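Local coordinates for bromodomain factor 2 protein (Trypanosoma cruzi, PDB 6NIM), which probably reads acetylated lysines through its bromodomain, at residues I80-A83 with L84-N87; G90-W93 with H94-A97. All coordinates share one frame; numbering follows the deposited sequence.

Contact 1 (I80-A83 with L84-N87)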
# COMPACT_ATOMS: atom_id res chain seq x y z
N ILE A 80 -4.11 -4.89 6.82
CA ILE A 80 -3.20 -4.75 8.00
C ILE A 80 -2.88 -3.27 8.18
O ILE A 80 -2.91 -2.80 9.32
CB ILE A 80 -1.95 -5.63 7.80
CG1 ILE A 80 -2.33 -7.12 7.76
CG2 ILE A 80 -0.90 -5.33 8.86
CD1 ILE A 80 -1.25 -8.04 7.32
N ALA A 81 -2.52 -2.55 7.10
CA ALA A 81 -2.18 -1.10 7.18
C ALA A 81 -3.36 -0.34 7.79
O ALA A 81 -3.14 0.55 8.63
CB ALA A 81 -1.80 -0.58 5.79
N ASN A 82 -4.59 -0.69 7.41
CA ASN A 82 -5.81 -0.01 7.91
C ASN A 82 -5.80 -0.08 9.44
O ASN A 82 -6.11 0.93 10.12
CB ASN A 82 -7.07 -0.60 7.28
CG ASN A 82 -7.23 -0.28 5.81
OD1 ASN A 82 -6.56 0.59 5.26
ND2 ASN A 82 -8.16 -0.98 5.15
N ALA A 83 -5.51 -1.27 9.98
CA ALA A 83 -5.58 -1.55 11.42
C ALA A 83 -4.44 -0.80 12.12
O ALA A 83 -4.67 -0.31 13.24
CB ALA A 83 -5.54 -3.03 11.67
N LEU A 84 -3.26 -0.74 11.51
CA LEU A 84 -2.10 0.00 12.08
C LEU A 84 -2.40 1.51 12.09
O LEU A 84 -2.06 2.16 13.11
CB LEU A 84 -0.83 -0.34 11.30
CG LEU A 84 -0.29 -1.73 11.63
CD1 LEU A 84 0.76 -2.15 10.64
CD2 LEU A 84 0.21 -1.79 13.08
N GLU A 85 -3.08 2.03 11.07
CA GLU A 85 -3.46 3.47 11.03
C GLU A 85 -4.57 3.77 12.05
O GLU A 85 -4.50 4.81 12.74
CB GLU A 85 -3.97 3.92 9.66
CG GLU A 85 -2.97 3.83 8.53
CD GLU A 85 -3.60 3.94 7.14
OE1 GLU A 85 -4.50 4.80 6.97
OE2 GLU A 85 -3.22 3.15 6.23
N TYR A 86 -5.61 2.95 12.08
CA TYR A 86 -6.85 3.26 12.83
C TYR A 86 -6.66 3.02 14.33
O TYR A 86 -7.17 3.85 15.11
CB TYR A 86 -8.05 2.45 12.32
CG TYR A 86 -9.29 2.82 13.07
CD1 TYR A 86 -9.96 4.00 12.79
CD2 TYR A 86 -9.74 2.04 14.14
CE1 TYR A 86 -11.09 4.37 13.51
CE2 TYR A 86 -10.88 2.39 14.85
CZ TYR A 86 -11.54 3.57 14.54
OH TYR A 86 -12.65 3.94 15.26
N ASN A 87 -5.97 1.94 14.71
CA ASN A 87 -5.82 1.56 16.14
C ASN A 87 -4.58 2.27 16.69
O ASN A 87 -3.54 2.27 16.02
CB ASN A 87 -5.78 0.04 16.30
CG ASN A 87 -7.08 -0.60 15.86
OD1 ASN A 87 -8.09 -0.49 16.56
ND2 ASN A 87 -7.05 -1.25 14.71

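Contact 2 (G90-W93 with H94-A97)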
# COMPACT_ATOMS: atom_id res chain seq x y z
N GLY A 90 -0.07 0.95 21.20
CA GLY A 90 -0.27 0.57 22.60
C GLY A 90 -1.47 -0.34 22.77
O GLY A 90 -1.51 -1.06 23.81
N THR A 91 -2.44 -0.32 21.85
CA THR A 91 -3.65 -1.19 22.01
C THR A 91 -3.34 -2.60 21.51
O THR A 91 -2.39 -2.79 20.71
CB THR A 91 -4.90 -0.64 21.31
OG1 THR A 91 -4.70 -0.79 19.90
CG2 THR A 91 -5.17 0.79 21.69
N GLU A 92 -4.12 -3.57 21.98
CA GLU A 92 -3.95 -4.99 21.60
C GLU A 92 -4.26 -5.15 20.10
O GLU A 92 -3.59 -5.98 19.45
CB GLU A 92 -4.75 -5.89 22.54
CG GLU A 92 -4.01 -6.22 23.83
CD GLU A 92 -2.60 -6.81 23.67
OE1 GLU A 92 -2.49 -8.00 23.32
OE2 GLU A 92 -1.61 -6.07 23.82
N TRP A 93 -5.18 -4.35 19.55
CA TRP A 93 -5.56 -4.37 18.11
C TRP A 93 -4.38 -3.87 17.27
O TRP A 93 -3.96 -4.55 16.30
CB TRP A 93 -6.83 -3.54 17.93
CG TRP A 93 -7.97 -4.16 18.68
CD1 TRP A 93 -8.79 -5.17 18.28
CD2 TRP A 93 -8.34 -3.84 20.03
NE1 TRP A 93 -9.65 -5.50 19.30
CE2 TRP A 93 -9.40 -4.71 20.38
CE3 TRP A 93 -7.86 -2.94 20.98
CZ2 TRP A 93 -9.98 -4.68 21.64
CZ3 TRP A 93 -8.46 -2.90 22.22
CH2 TRP A 93 -9.50 -3.76 22.54
N HIS A 94 -3.77 -2.76 17.67
CA HIS A 94 -2.57 -2.25 16.97
C HIS A 94 -1.44 -3.29 17.03
O HIS A 94 -0.73 -3.48 16.01
CB HIS A 94 -2.15 -0.91 17.55
CG HIS A 94 -1.00 -0.28 16.82
ND1 HIS A 94 -1.19 0.72 15.89
CD2 HIS A 94 0.34 -0.43 16.94
CE1 HIS A 94 -0.04 1.13 15.43
NE2 HIS A 94 0.94 0.44 16.06
N GLN A 95 -1.28 -3.94 18.18
CA GLN A 95 -0.19 -4.90 18.38
C GLN A 95 -0.42 -6.15 17.53
O GLN A 95 0.53 -6.60 16.93
CB GLN A 95 -0.03 -5.30 19.85
CG GLN A 95 1.29 -6.02 20.08
CD GLN A 95 1.53 -6.31 21.53
OE1 GLN A 95 1.25 -7.42 21.98
NE2 GLN A 95 1.93 -5.27 22.26
N GLN A 96 -1.65 -6.68 17.46
CA GLN A 96 -1.92 -7.84 16.58
C GLN A 96 -1.63 -7.46 15.12
O GLN A 96 -1.08 -8.28 14.38
CB GLN A 96 -3.33 -8.41 16.72
CG GLN A 96 -3.43 -9.77 16.03
CD GLN A 96 -4.84 -10.31 16.03
OE1 GLN A 96 -5.34 -10.77 17.04
NE2 GLN A 96 -5.45 -10.27 14.86
N ALA A 97 -1.96 -6.24 14.74
CA ALA A 97 -1.72 -5.76 13.36
C ALA A 97 -0.21 -5.66 13.12
O ALA A 97 0.21 -5.99 12.00
CB ALA A 97 -2.44 -4.48 13.16

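Contact 1 (I80-A83 with L84-N87)
N87 returns to A83 with two donors at once, a compact example of how a helix end can be finished by main chain and side chain together. Its backbone N lies 3.0 Å from A83 O and closes the last helical turn, while its ND2 reaches the same oxygen, also at 3.0 Å. The amide donor arrives in the carbonyl plane on a lone pair, with a C=O...N angle of 118°; the backbone donor comes in tilted 34° from that plane. Two bonds thus grip one carbonyl. What permits this is the first torsion of N87 (-63°), which sets CG beside the backbone N and carries the amide back over A83, where ND2 also packs 3.8 Å from A83 CB.

Just before it, L84 N, E85 N and Y86 N make the regular i to i+4 bonds to I80 O, A81 O and N82 O. Side chains on this part follow the same spacing. I80 and L84 lie side by side and point the same way, CG2 of I80 meeting CD1 of L84 at 4.0 Å, and E85 runs extended alongside A81, its CG 3.3 Å from A81 O and its OE2 4.0 Å from A81 CB.

This is the C-terminal end of helix 69-86 in the bromodomain helical bundle, and the sequence Y86-N87 matches the position where bromodomains commonly carry the asparagine that receives acetyl-lysine, a role N87 would probably share.

Further out, N82 and Y86 are tied to other parts of the fold. N82 ND2 binds Y50 O, its OD1 takes a hydrogen bond from Q78 NE2, and Y86 OH bonds D43, while the ring of Y86 meets that of Y44. L84 and E85 pack on A119 of the second subunit.

Contact 2 (G90-W93 with H94-A97)
With its first torsion at 72°, T91 lodges OG1 between its own backbone N and carbonyl carbon, directed at the first turn of the helix, where H94 N meets it at 3.1 Å. This is an N-cap, at the start of helix 92-110 in the bromodomain bundle: the hydroxyl stands in for the carbonyl that an earlier turn would have supplied. The bond is fairly straight, 166° at the hydrogen. OG1 also bonds to A88 O, so the capping group is itself held in place by the loop before it.

T91 O and E92 O then receive Q95 N and Q96 N, beginning the regular helical pattern. The side chains of T91 and H94 cross at about a right angle, and H94 CB packs 3.5 Å from OG1. CG of H94 stands anti to the backbone N (chi1 -176°), which carries the ring away from T91, and its NE2 bonds to D118 of the second subunit, with a sulfate close by. Q96 is extended beyond CG, and its amide hydrogen-bonds to D27 through NE2 and to the backbone N of L29 through OE1. W93 occupies what is probably the gatekeeper position of the family; T91 CB lies at the edge of its indole, in the ring plane.

How the contacts relate
The two contacts come in series along the chain, contact 1 at the end of helix 69-86 and contact 2 at the start of helix 92-110, joined by a short loop. Their centres are about 9 Å apart, on the same side of the chain's centre, and they touch directly. N87 O is 2.8 Å from H94 ND1, a probable hydrogen bond, and N87 OD1 packs 3.6 Å from W93 CB. Deeper between the helices, I80 CG2 rests 3.4 Å from A97 O. One helix end and the next helix start thus share a single corner, which in bromodomains forms part of the acetyl-lysine pocket.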